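Local atomic coordinates of rhamnose ABC transporter, periplasmic rhamnose-binding protein (Kribbella flavida, PDB entry 4KVF), a protein that probably binds a sugar such as rhamnose outside the cell membrane and hands it to an ABC transporter for uptake. Residues A[38-43]-A[295-300]; A[91-96]-A[114-119]; A[108-113]-A[129-134]; A[184-189]-A[197-202]. All coordinates share one frame; numbering follows the deposited sequence.

Interaction 1: residues A[38-43]-A[295-300]; sequences EGLKIA and LKSGQI
Leu40 and Lys296 meet where the lead-in to strand 41-45 passes the C-terminal end of helix 281-296, in the lobe of this periplasmic-binding-protein fold that is built on a six-stranded parallel sheet. The two side chains run obliquely across one another, and the fork of the leucine divides its contacts. CD2 rests against the stem of the lysine, with Leu40 CD2 3.7 Å from Lys296 CG, whereas Leu40 CD1 lies beside the serine, 4.2 Å from Ser297 OG. Lys296 presents that methylene because its CG stands anti to the backbone N (chi1 -171°); a bend at the next bond (chi2 61°) then carries the chain away from the leucine, and its ammonium forms a salt bridge with Asp121. A charged residue thus lends its aliphatic part to an apolar contact while its charge is paired beyond it. Ser297 OG has its own bonds to Ala293 O and Lys37 N, and Leu40 also touches Ala293. The helix closes in a Schellman motif whose positive phi falls on Gly298, a position where a side chain would press on the preceding carbonyl oxygen. Its last turn is tied by Gly298 N, which donates to Leu295 O at 3.2 Å.

Interaction 2: residues A[91-96]-A[114-119]; sequences TLIQQQ and LNQARK
Ile93 of helix 85-94 lays its longer branch on Ala117 of helix 111-119, and this apolar pairing carries the contact. Ile93 CG1 comes to 3.7 Å from Ala117 CB, and the methyl beyond it extends over the alanine's backbone, with Ile93 CD1 3.8 Å from Ala117 N. With CG1 anti to the carbonyl carbon (chi1 -64°) and CD1 continuing nearly straight, the branch reaches across to the second helix. The small alanine lets the backbones come close: Ile93 CA and Ala117 CA are 5.9 Å apart. At the margin, Ile93 CD1 also lies 4.3 Å from Gln116 CB, an exposed residue that contributes aliphatic surface there. Cutting Ile93 back to an alanine is likely to open a gap over Ala117 and leave the two helices without their main side-chain contact here.

No hydrogen bond crosses between the segments. The polar chemistry lies within 114-119, where Arg118 NH1 donates to Asn115 OD1 at 3.1 Å, close to the guanidinium plane; Arg118 NH2 adds a salt bridge to Asp137, a second hold on the same group.

Both helices belong to the layered alpha/beta architecture of this lobe. Leu92 and Ala117 each touch Ile100 of strand 99-102, which links the helix pair to the parallel sheet, while Leu114 and Arg118 continue onto Val124 of strand 123-127.

Interaction 3: residues A[108-113]-A[129-134]; sequences NAVCPS and SDAAKT
Asp130 OD1, on the loop whose Ala131 and Ala132 pack against residues 108-113, is gripped by several groups: a salt bridge from Arg136 NE, a hydrogen bond with Thr126 OG1 and a weak, bent one from Ala131 N (2.7 Å to Asp130 OD1). This is the loop that follows strand 123-127 of the parallel sheet, and it meets the start of helix 111-119; in periplasmic binding proteins the loops at the C-terminal ends of such strands generally face the cleft between the lobes. On the other segment, a type I beta turn runs from Asn108 to Cys111, closed by Cys111 N donating to Asn108 O at 3.0 Å.

Across the contact the meetings are small and mostly apolar. Val110 directs one branch at the loop, its CG2 4.0 Å from Ala131 CB, and the same valine touches Gln85 and Ile89 of helix 85-94. Cys111 holds its sulfur anti to the carbonyl carbon (chi1 -79°), which brings it up to Ala132; the same atom forms the disulfide with Cys135, a covalent tie from the first turn of helix 111-119 to the same loop, one residue past 134. Two side chains converge on one methyl: Ala132 CB lies 3.7 Å from Cys111 SG and 3.6 Å from Asn108 OD1.

Interaction 4: residues A[184-189]-A[197-202]; sequences VMKTEL and LKLVKI
Leu189, at the end of helix 176-189, straddles two leucines of strand 197-204 with its two methyls. CD2 goes to one and CD1 to the other: Leu189 CD2 is 3.8 Å from Leu197 CB, and Leu189 CD1 is 3.9 Å from Leu199 CB. It crosses each partner at about a right angle. One turn earlier, Lys186 runs extended beyond CG and meets the strand with its methylenes: Lys186 CE lies 4.1 Å from Ile202 CD1, again nearly perpendicular, and Lys186 CG passes Leu199 CD2 at 4.3 Å. Beside these side chains a water lies between the main chains, 2.7 Å from Leu197 O and close to Leu189 O.

What positions this first shell is a beta-alpha-beta unit, in which helix 176-189 leads back from strand 164-170 to strand 197-204. The axes of segments 184-189 and 197-202 pass 9.7 Å apart at 143°, roughly antiparallel. Within the strand, Val200 has near-helical backbone angles (phi -95°, psi -21°), which break the usual alternation, and both Leu199 and Ile202 point at the helix. Strand 197-204 is an outermost strand of its four-stranded sheet; its backbone hydrogen-bonds to strand 164-170, where Leu197 and Leu199 also touch Ile166 and Val168, respectively. Deeper in, selenomethionine Met185 packs on Val153, Val168 and Val230.

With no charge pairing and no direct hydrogen bond across it, this surface contact depends on hydrocarbon meeting hydrocarbon, a lysine stem included, and on a water that probably links the two carbonyl oxygens, though it may not donate to both at once.

In the fold
The set illustrates how a two-lobed binding protein uses similar apolar chemistry at different places. Interactions 1, 2 and 3 belong to the lobe with the six-stranded sheet, whereas interaction 4 lies in the other, its centre about 45 Å from that of interaction 2. Interactions 2 and 3 share helix 111-119 and touch directly, Ile93 CD1 lying 3.3 Å from Ser113 O; interactions 1 and 2 meet through Ala43 and Leu92. The first three are partly buried, and interaction 4 is a surface contact, though it buries the greatest area. Interaction 3 differs in being reinforced by a disulfide, and interaction 4 in having a bridging water; lysine stems serve interactions 1 and 4 alike.

Interaction 1: residues A[38-43]-A[295-300]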
loop_
_atom_site.group_PDB
_atom_site.type_symbol
_atom_site.label_atom_id
_atom_site.label_comp_id
_atom_site.label_asym_id
_atom_site.label_seq_id
_atom_site.Cartn_x
_atom_site.Cartn_y
_atom_site.Cartn_z
ATOM N N GLU A 38 -20.117 10.367 18.017
ATOM C CA GLU A 38 -19.638 11.647 17.507
ATOM C C GLU A 38 -18.560 12.214 18.428
ATOM O O GLU A 38 -18.441 11.803 19.583
ATOM C CB GLU A 38 -20.792 12.650 17.389
ATOM C CG GLU A 38 -21.827 12.277 16.355
ATOM C CD GLU A 38 -23.016 13.223 16.341
ATOM O OE1 GLU A 38 -23.225 13.948 17.338
ATOM O OE2 GLU A 38 -23.749 13.233 15.330
ATOM N N GLY A 39 -17.780 13.159 17.915
ATOM C CA GLY A 39 -16.808 13.869 18.729
ATOM C C GLY A 39 -15.561 13.083 19.098
ATOM O O GLY A 39 -14.812 13.486 19.997
ATOM N N LEU A 40 -15.322 11.968 18.412
ATOM C CA LEU A 40 -14.119 11.170 18.661
ATOM C C LEU A 40 -12.862 11.919 18.238
ATOM O O LEU A 40 -12.804 12.476 17.140
ATOM C CB LEU A 40 -14.175 9.849 17.892
ATOM C CG LEU A 40 -15.290 8.920 18.348
ATOM C CD1 LEU A 40 -15.274 7.647 17.525
ATOM C CD2 LEU A 40 -15.127 8.614 19.827
ATOM N N LYS A 41 -11.855 11.919 19.108
ATOM C CA LYS A 41 -10.572 12.523 18.786
ATOM C C LYS A 41 -9.694 11.465 18.133
ATOM O O LYS A 41 -9.287 10.505 18.775
ATOM C CB LYS A 41 -9.897 13.081 20.042
ATOM C CG LYS A 41 -10.714 14.121 20.779
ATOM C CD LYS A 41 -9.926 14.668 21.949
ATOM C CE LYS A 41 -9.946 16.188 21.961
ATOM N NZ LYS A 41 -10.821 16.744 23.033
ATOM N N ILE A 42 -9.435 11.628 16.843
ATOM C CA ILE A 42 -8.703 10.622 16.081
ATOM C C ILE A 42 -7.422 11.245 15.543
ATOM O O ILE A 42 -7.466 12.217 14.788
ATOM C CB ILE A 42 -9.578 10.065 14.933
ATOM C CG1 ILE A 42 -10.875 9.469 15.500
ATOM C CG2 ILE A 42 -8.793 9.023 14.132
ATOM C CD1 ILE A 42 -11.835 8.891 14.445
ATOM N N ALA A 43 -6.276 10.705 15.951
ATOM C CA ALA A 43 -4.994 11.303 15.594
ATOM C C ALA A 43 -4.212 10.371 14.679
ATOM O O ALA A 43 -4.255 9.159 14.861
ATOM C CB ALA A 43 -4.188 11.592 16.841
ATOM N N LEU A 295 -14.213 0.596 16.549
ATOM C CA LEU A 295 -13.638 0.010 17.766
ATOM C C LEU A 295 -14.053 0.797 19.011
ATOM O O LEU A 295 -14.494 0.224 20.013
ATOM C CB LEU A 295 -12.110 -0.042 17.663
ATOM C CG LEU A 295 -11.591 -1.142 16.731
ATOM C CD1 LEU A 295 -10.174 -0.825 16.311
ATOM C CD2 LEU A 295 -11.640 -2.494 17.434
ATOM N N LYS A 296 -13.906 2.111 18.936
ATOM C CA LYS A 296 -14.200 2.987 20.080
ATOM C C LYS A 296 -15.685 3.025 20.419
ATOM O O LYS A 296 -16.060 3.223 21.578
ATOM C CB LYS A 296 -13.665 4.401 19.815
ATOM C CG LYS A 296 -13.716 5.348 21.009
ATOM C CD LYS A 296 -12.870 4.834 22.165
ATOM C CE LYS A 296 -12.967 5.764 23.370
ATOM N NZ LYS A 296 -12.387 5.138 24.592
ATOM N N SER A 297 -16.526 2.825 19.412
ATOM C CA SER A 297 -17.977 2.829 19.601
ATOM C C SER A 297 -18.528 1.466 20.010
ATOM O O SER A 297 -19.728 1.314 20.255
ATOM C CB SER A 297 -18.666 3.318 18.322
ATOM O OG SER A 297 -18.070 4.535 17.884
ATOM N N GLY A 298 -17.657 0.469 20.085
ATOM C CA GLY A 298 -18.074 -0.860 20.488
ATOM C C GLY A 298 -18.687 -1.731 19.402
ATOM O O GLY A 298 -19.226 -2.796 19.700
ATOM N N GLN A 299 -18.614 -1.301 18.143
ATOM C CA GLN A 299 -19.183 -2.092 17.048
ATOM C C GLN A 299 -18.359 -3.340 16.714
ATOM O O GLN A 299 -18.904 -4.368 16.289
ATOM C CB GLN A 299 -19.322 -1.245 15.785
ATOM C CG GLN A 299 -20.318 -0.120 15.875
ATOM C CD GLN A 299 -20.404 0.659 14.579
ATOM O OE1 GLN A 299 -19.513 0.570 13.730
ATOM N NE2 GLN A 299 -21.483 1.418 14.413
ATOM N N ILE A 300 -17.048 -3.223 16.866
ATOM C CA ILE A 300 -16.120 -4.317 16.630
ATOM C C ILE A 300 -15.095 -4.360 17.760
ATOM O O ILE A 300 -14.989 -3.405 18.536
ATOM C CB ILE A 300 -15.378 -4.194 15.272
ATOM C CG1 ILE A 300 -14.529 -2.928 15.202
ATOM C CG2 ILE A 300 -16.367 -4.296 14.089
ATOM C CD1 ILE A 300 -13.639 -2.870 13.956
#

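Interaction 2: residues A[91-96]-A[114-119]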
loop_
_atom_site.group_PDB
_atom_site.type_symbol
_atom_site.label_atom_id
_atom_site.label_comp_id
_atom_site.label_asym_id
_atom_site.label_seq_id
_atom_site.Cartn_x
_atom_site.Cartn_y
_atom_site.Cartn_z
ATOM N N THR A 91 2.848 11.662 23.432
ATOM C CA THR A 91 2.142 12.934 23.356
ATOM C C THR A 91 0.652 12.712 23.111
ATOM O O THR A 91 -0.187 13.318 23.771
ATOM C CB THR A 91 2.699 13.818 22.235
ATOM O OG1 THR A 91 4.097 14.039 22.461
ATOM C CG2 THR A 91 1.967 15.158 22.203
ATOM N N LEU A 92 0.322 11.836 22.164
ATOM C CA LEU A 92 -1.078 11.586 21.848
ATOM C C LEU A 92 -1.832 11.000 23.043
ATOM O O LEU A 92 -3.003 11.302 23.255
ATOM C CB LEU A 92 -1.210 10.683 20.623
ATOM C CG LEU A 92 -0.672 11.298 19.326
ATOM C CD1 LEU A 92 -0.822 10.301 18.178
ATOM C CD2 LEU A 92 -1.390 12.614 18.999
ATOM N N ILE A 93 -1.158 10.158 23.815
ATOM C CA ILE A 93 -1.743 9.632 25.048
ATOM C C ILE A 93 -2.081 10.740 26.038
ATOM O O ILE A 93 -3.199 10.798 26.555
ATOM C CB ILE A 93 -0.817 8.602 25.736
ATOM C CG1 ILE A 93 -0.627 7.383 24.835
ATOM C CG2 ILE A 93 -1.381 8.200 27.098
ATOM C CD1 ILE A 93 0.461 6.412 25.322
ATOM N N GLN A 94 -1.119 11.621 26.311
ATOM C CA GLN A 94 -1.355 12.722 27.244
ATOM C C GLN A 94 -2.447 13.685 26.762
ATOM O O GLN A 94 -3.122 14.318 27.571
ATOM C CB GLN A 94 -0.068 13.493 27.553
ATOM C CG GLN A 94 0.722 12.962 28.740
ATOM C CD GLN A 94 -0.123 12.769 29.985
ATOM O OE1 GLN A 94 -0.428 11.637 30.367
ATOM N NE2 GLN A 94 -0.493 13.874 30.637
ATOM N N GLN A 95 -2.620 13.795 25.448
ATOM C CA GLN A 95 -3.665 14.651 24.876
ATOM C C GLN A 95 -5.038 13.966 24.869
ATOM O O GLN A 95 -6.046 14.568 24.488
ATOM C CB GLN A 95 -3.295 15.068 23.444
ATOM C CG GLN A 95 -2.114 16.023 23.346
ATOM C CD GLN A 95 -1.764 16.370 21.902
ATOM O OE1 GLN A 95 -2.192 15.688 20.967
ATOM N NE2 GLN A 95 -0.991 17.442 21.715
ATOM N N GLN A 96 -5.057 12.709 25.292
ATOM C CA GLN A 96 -6.287 11.933 25.465
ATOM C C GLN A 96 -7.079 11.767 24.175
ATOM O O GLN A 96 -8.295 12.000 24.134
ATOM C CB GLN A 96 -7.168 12.506 26.571
ATOM C CG GLN A 96 -6.518 12.454 27.925
ATOM C CD GLN A 96 -7.355 13.115 28.971
ATOM O OE1 GLN A 96 -8.531 13.405 28.741
ATOM N NE2 GLN A 96 -6.759 13.376 30.132
ATOM N N LEU A 114 2.095 2.028 22.933
ATOM C CA LEU A 114 0.794 1.674 22.361
ATOM C C LEU A 114 -0.078 0.904 23.351
ATOM O O LEU A 114 -1.284 1.141 23.435
ATOM C CB LEU A 114 0.925 0.897 21.040
ATOM C CG LEU A 114 1.443 1.723 19.853
ATOM C CD1 LEU A 114 1.516 0.861 18.602
ATOM C CD2 LEU A 114 0.561 2.951 19.602
ATOM N N ASN A 115 0.518 -0.014 24.102
ATOM C CA ASN A 115 -0.263 -0.779 25.072
ATOM C C ASN A 115 -0.647 0.068 26.278
ATOM O O ASN A 115 -1.675 -0.164 26.914
ATOM C CB ASN A 115 0.452 -2.072 25.478
ATOM C CG ASN A 115 0.238 -3.182 24.460
ATOM O OD1 ASN A 115 -0.809 -3.233 23.799
ATOM N ND2 ASN A 115 1.223 -4.064 24.316
ATOM N N GLN A 116 0.177 1.068 26.579
ATOM C CA GLN A 116 -0.191 2.044 27.596
ATOM C C GLN A 116 -1.430 2.812 27.127
ATOM O O GLN A 116 -2.343 3.077 27.914
ATOM C CB GLN A 116 0.962 3.010 27.845
ATOM C CG GLN A 116 0.690 4.032 28.927
ATOM C CD GLN A 116 1.205 3.595 30.284
ATOM O OE1 GLN A 116 1.063 2.433 30.676
ATOM N NE2 GLN A 116 1.813 4.528 31.010
ATOM N N ALA A 117 -1.456 3.164 25.843
ATOM C CA ALA A 117 -2.618 3.849 25.271
ATOM C C ALA A 117 -3.855 2.966 25.380
ATOM O O ALA A 117 -4.910 3.411 25.834
ATOM C CB ALA A 117 -2.368 4.232 23.809
ATOM N N ARG A 118 -3.722 1.703 24.990
ATOM C CA ARG A 118 -4.870 0.799 25.032
ATOM C C ARG A 118 -5.395 0.565 26.449
ATOM O O ARG A 118 -6.602 0.421 26.640
ATOM C CB ARG A 118 -4.550 -0.523 24.331
ATOM C CG ARG A 118 -4.137 -0.347 22.879
ATOM C CD ARG A 118 -3.517 -1.621 22.359
ATOM N NE ARG A 118 -4.540 -2.567 21.940
ATOM C CZ ARG A 118 -4.350 -3.878 21.855
ATOM N NH1 ARG A 118 -3.176 -4.403 22.193
ATOM N NH2 ARG A 118 -5.341 -4.659 21.447
ATOM N N LYS A 119 -4.497 0.537 27.433
ATOM C CA LYS A 119 -4.889 0.459 28.841
ATOM C C LYS A 119 -5.732 1.667 29.245
ATOM O O LYS A 119 -6.554 1.579 30.158
ATOM C CB LYS A 119 -3.662 0.366 29.752
ATOM C CG LYS A 119 -3.232 -1.054 30.093
#

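Interaction 3: residues A[108-113]-A[129-134]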
loop_
_atom_site.group_PDB
_atom_site.type_symbol
_atom_site.label_atom_id
_atom_site.label_comp_id
_atom_site.label_asym_id
_atom_site.label_seq_id
_atom_site.Cartn_x
_atom_site.Cartn_y
_atom_site.Cartn_z
ATOM N N ASN A 108 8.061 -3.519 17.225
ATOM C CA ASN A 108 8.105 -3.723 18.676
ATOM C C ASN A 108 8.437 -2.515 19.545
ATOM O O ASN A 108 7.996 -2.452 20.695
ATOM C CB ASN A 108 8.998 -4.909 19.032
ATOM C CG ASN A 108 8.387 -6.231 18.608
ATOM O OD1 ASN A 108 7.619 -6.849 19.355
ATOM N ND2 ASN A 108 8.712 -6.666 17.400
ATOM N N ALA A 109 9.181 -1.552 19.001
ATOM C CA ALA A 109 9.613 -0.389 19.782
ATOM C C ALA A 109 8.427 0.436 20.285
ATOM O O ALA A 109 8.505 1.098 21.329
ATOM C CB ALA A 109 10.569 0.490 18.966
ATOM N N VAL A 110 7.337 0.391 19.533
ATOM C CA VAL A 110 6.139 1.150 19.850
ATOM C C VAL A 110 5.202 0.410 20.803
ATOM O O VAL A 110 4.225 0.989 21.295
ATOM C CB VAL A 110 5.371 1.508 18.558
ATOM C CG1 VAL A 110 6.227 2.406 17.686
ATOM C CG2 VAL A 110 5.000 0.235 17.799
ATOM N N CYS A 111 5.498 -0.856 21.080
ATOM C CA CYS A 111 4.585 -1.682 21.882
ATOM C C CYS A 111 4.271 -1.156 23.286
ATOM O O CYS A 111 3.090 -1.094 23.658
ATOM C CB CYS A 111 5.034 -3.151 21.942
ATOM S SG CYS A 111 4.615 -4.064 20.459
ATOM N N PRO A 112 5.307 -0.808 24.076
ATOM C CA PRO A 112 5.015 -0.348 25.439
ATOM C C PRO A 112 4.078 0.857 25.467
ATOM O O PRO A 112 3.100 0.849 26.218
ATOM C CB PRO A 112 6.396 0.029 25.984
ATOM C CG PRO A 112 7.324 -0.905 25.267
ATOM C CD PRO A 112 6.761 -0.974 23.868
ATOM N N SER A 113 4.358 1.866 24.649
ATOM C CA SER A 113 3.519 3.068 24.642
ATOM C C SER A 113 2.145 2.796 24.025
ATOM O O SER A 113 1.132 3.275 24.540
ATOM C CB SER A 113 4.225 4.234 23.935
ATOM O OG SER A 113 4.481 3.923 22.578
ATOM N N SER A 129 2.424 -0.052 7.763
ATOM C CA SER A 129 3.324 -0.997 8.401
ATOM C C SER A 129 2.782 -1.321 9.781
ATOM O O SER A 129 2.424 -0.425 10.546
ATOM C CB SER A 129 4.731 -0.420 8.506
ATOM O OG SER A 129 5.285 -0.229 7.217
ATOM N N ASP A 130 2.725 -2.611 10.091
ATOM C CA ASP A 130 2.036 -3.072 11.287
ATOM C C ASP A 130 2.965 -3.119 12.501
ATOM O O ASP A 130 4.197 -3.181 12.360
ATOM C CB ASP A 130 1.460 -4.460 11.002
ATOM C CG ASP A 130 0.389 -4.869 11.992
ATOM O OD1 ASP A 130 -0.014 -4.035 12.838
ATOM O OD2 ASP A 130 -0.066 -6.020 11.879
ATOM N N ALA A 131 2.370 -3.088 13.691
ATOM C CA ALA A 131 3.110 -3.334 14.932
ATOM C C ALA A 131 2.919 -4.801 15.305
ATOM O O ALA A 131 2.160 -5.508 14.643
ATOM C CB ALA A 131 2.599 -2.424 16.049
ATOM N N ALA A 132 3.617 -5.270 16.339
ATOM C CA ALA A 132 3.402 -6.632 16.819
ATOM C C ALA A 132 1.912 -6.806 17.109
ATOM O O ALA A 132 1.249 -5.865 17.553
ATOM C CB ALA A 132 4.229 -6.909 18.063
ATOM N N LYS A 133 1.388 -8.002 16.848
ATOM C CA LYS A 133 -0.061 -8.221 16.868
ATOM C C LYS A 133 -0.711 -7.875 18.209
ATOM O O LYS A 133 -1.884 -7.504 18.263
ATOM C CB LYS A 133 -0.404 -9.662 16.455
ATOM C CG LYS A 133 0.242 -10.123 15.142
ATOM C CD LYS A 133 -0.125 -9.221 13.963
ATOM C CE LYS A 133 0.272 -9.832 12.622
ATOM N NZ LYS A 133 1.745 -10.019 12.463
ATOM N N THR A 134 0.066 -7.982 19.281
ATOM C CA THR A 134 -0.423 -7.746 20.639
ATOM C C THR A 134 -0.349 -6.289 21.100
ATOM O O THR A 134 -0.537 -6.010 22.281
ATOM C CB THR A 134 0.360 -8.601 21.652
ATOM O OG1 THR A 134 1.760 -8.347 21.496
ATOM C CG2 THR A 134 0.098 -10.088 21.416
#

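Interaction 4: residues A[184-189]-A[197-202]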
loop_
_atom_site.group_PDB
_atom_site.type_symbol
_atom_site.label_atom_id
_atom_site.label_comp_id
_atom_site.label_asym_id
_atom_site.label_seq_id
_atom_site.Cartn_x
_atom_site.Cartn_y
_atom_site.Cartn_z
ATOM N N VAL A 184 5.084 -14.611 -4.313
ATOM C CA VAL A 184 3.696 -14.829 -4.708
ATOM C C VAL A 184 3.583 -14.970 -6.231
ATOM O O VAL A 184 2.890 -15.865 -6.727
ATOM C CB VAL A 184 2.765 -13.713 -4.193
ATOM C CG1 VAL A 184 1.351 -13.919 -4.743
ATOM C CG2 VAL A 184 2.756 -13.726 -2.664
HETATM N N MSE A 185 4.288 -14.116 -6.969
HETATM C CA MSE A 185 4.320 -14.233 -8.431
HETATM C C MSE A 185 4.727 -15.633 -8.884
HETATM O O MSE A 185 4.122 -16.214 -9.792
HETATM C CB MSE A 185 5.279 -13.215 -9.036
HETATM C CG MSE A 185 4.815 -11.782 -8.949
HETATM SE SE MSE A 185 6.057 -10.617 -9.914
HETATM C CE MSE A 185 5.695 -11.260 -11.709
ATOM N N LYS A 186 5.768 -16.177 -8.257
ATOM C CA LYS A 186 6.217 -17.528 -8.585
ATOM C C LYS A 186 5.146 -18.580 -8.287
ATOM O O LYS A 186 4.945 -19.510 -9.067
ATOM C CB LYS A 186 7.508 -17.870 -7.829
ATOM C CG LYS A 186 8.726 -17.091 -8.284
ATOM C CD LYS A 186 9.939 -17.437 -7.418
ATOM C CE LYS A 186 11.173 -16.664 -7.836
ATOM N NZ LYS A 186 12.309 -16.946 -6.913
ATOM N N THR A 187 4.459 -18.431 -7.159
ATOM C CA THR A 187 3.426 -19.402 -6.808
ATOM C C THR A 187 2.304 -19.327 -7.833
ATOM O O THR A 187 1.775 -20.359 -8.259
ATOM C CB THR A 187 2.889 -19.203 -5.383
ATOM O OG1 THR A 187 2.109 -18.002 -5.330
ATOM C CG2 THR A 187 4.055 -19.106 -4.397
ATOM N N GLU A 188 1.974 -18.100 -8.243
ATOM C CA GLU A 188 0.969 -17.886 -9.284
ATOM C C GLU A 188 1.379 -18.467 -10.634
ATOM O O GLU A 188 0.586 -19.136 -11.301
ATOM C CB GLU A 188 0.658 -16.399 -9.436
ATOM C CG GLU A 188 -0.215 -15.826 -8.337
ATOM C CD GLU A 188 -1.627 -16.385 -8.374
ATOM O OE1 GLU A 188 -2.331 -16.160 -9.381
ATOM O OE2 GLU A 188 -2.024 -17.053 -7.401
ATOM N N LEU A 189 2.622 -18.217 -11.033
ATOM C CA LEU A 189 3.146 -18.730 -12.291
ATOM C C LEU A 189 3.168 -20.253 -12.353
ATOM O O LEU A 189 3.113 -20.844 -13.437
ATOM C CB LEU A 189 4.551 -18.168 -12.522
ATOM C CG LEU A 189 4.558 -16.697 -12.934
ATOM C CD1 LEU A 189 5.954 -16.119 -12.830
ATOM C CD2 LEU A 189 4.024 -16.563 -14.366
ATOM N N LEU A 197 3.404 -18.764 -19.464
ATOM C CA LEU A 197 4.196 -17.601 -19.067
ATOM C C LEU A 197 5.463 -18.102 -18.398
ATOM O O LEU A 197 5.401 -18.965 -17.522
ATOM C CB LEU A 197 3.436 -16.728 -18.069
ATOM C CG LEU A 197 2.483 -15.637 -18.561
ATOM C CD1 LEU A 197 2.141 -14.682 -17.422
ATOM C CD2 LEU A 197 3.082 -14.875 -19.730
ATOM N N LYS A 198 6.611 -17.564 -18.801
ATOM C CA LYS A 198 7.888 -17.981 -18.228
ATOM C C LYS A 198 8.655 -16.795 -17.663
ATOM O O LYS A 198 8.936 -15.831 -18.366
ATOM C CB LYS A 198 8.752 -18.696 -19.268
ATOM C CG LYS A 198 8.098 -19.926 -19.897
ATOM C CD LYS A 198 7.586 -20.901 -18.839
ATOM C CE LYS A 198 7.109 -22.201 -19.475
ATOM N N LEU A 199 8.989 -16.878 -16.381
ATOM C CA LEU A 199 9.826 -15.875 -15.732
ATOM C C LEU A 199 11.287 -16.178 -16.060
ATOM O O LEU A 199 11.832 -17.176 -15.592
ATOM C CB LEU A 199 9.596 -15.925 -14.223
ATOM C CG LEU A 199 10.461 -14.998 -13.370
ATOM C CD1 LEU A 199 10.227 -13.534 -13.749
ATOM C CD2 LEU A 199 10.183 -15.231 -11.880
ATOM N N VAL A 200 11.922 -15.337 -16.877
ATOM C CA VAL A 200 13.265 -15.654 -17.375
ATOM C C VAL A 200 14.396 -15.048 -16.549
ATOM O O VAL A 200 15.532 -15.526 -16.603
ATOM C CB VAL A 200 13.468 -15.216 -18.847
ATOM C CG1 VAL A 200 12.538 -15.992 -19.764
ATOM C CG2 VAL A 200 13.257 -13.708 -18.997
ATOM N N LYS A 201 14.093 -13.999 -15.797
ATOM C CA LYS A 201 15.128 -13.277 -15.083
ATOM C C LYS A 201 14.525 -12.341 -14.051
ATOM O O LYS A 201 13.463 -11.751 -14.259
ATOM C CB LYS A 201 15.982 -12.481 -16.080
ATOM C CG LYS A 201 17.156 -11.707 -15.475
ATOM C CD LYS A 201 18.213 -12.634 -14.903
ATOM C CE LYS A 201 19.388 -11.834 -14.354
ATOM N NZ LYS A 201 20.447 -12.712 -13.776
ATOM N N ILE A 202 15.202 -12.234 -12.915
ATOM C CA ILE A 202 14.933 -11.162 -11.974
ATOM C C ILE A 202 16.168 -10.277 -11.907
ATOM O O ILE A 202 17.264 -10.757 -11.600
ATOM C CB ILE A 202 14.611 -11.712 -10.571
ATOM C CG1 ILE A 202 13.387 -12.638 -10.637
ATOM C CG2 ILE A 202 14.411 -10.557 -9.582
ATOM C CD1 ILE A 202 13.120 -13.382 -9.350
HETATM O O HOH W 1 4.665 -20.417 -15.374
#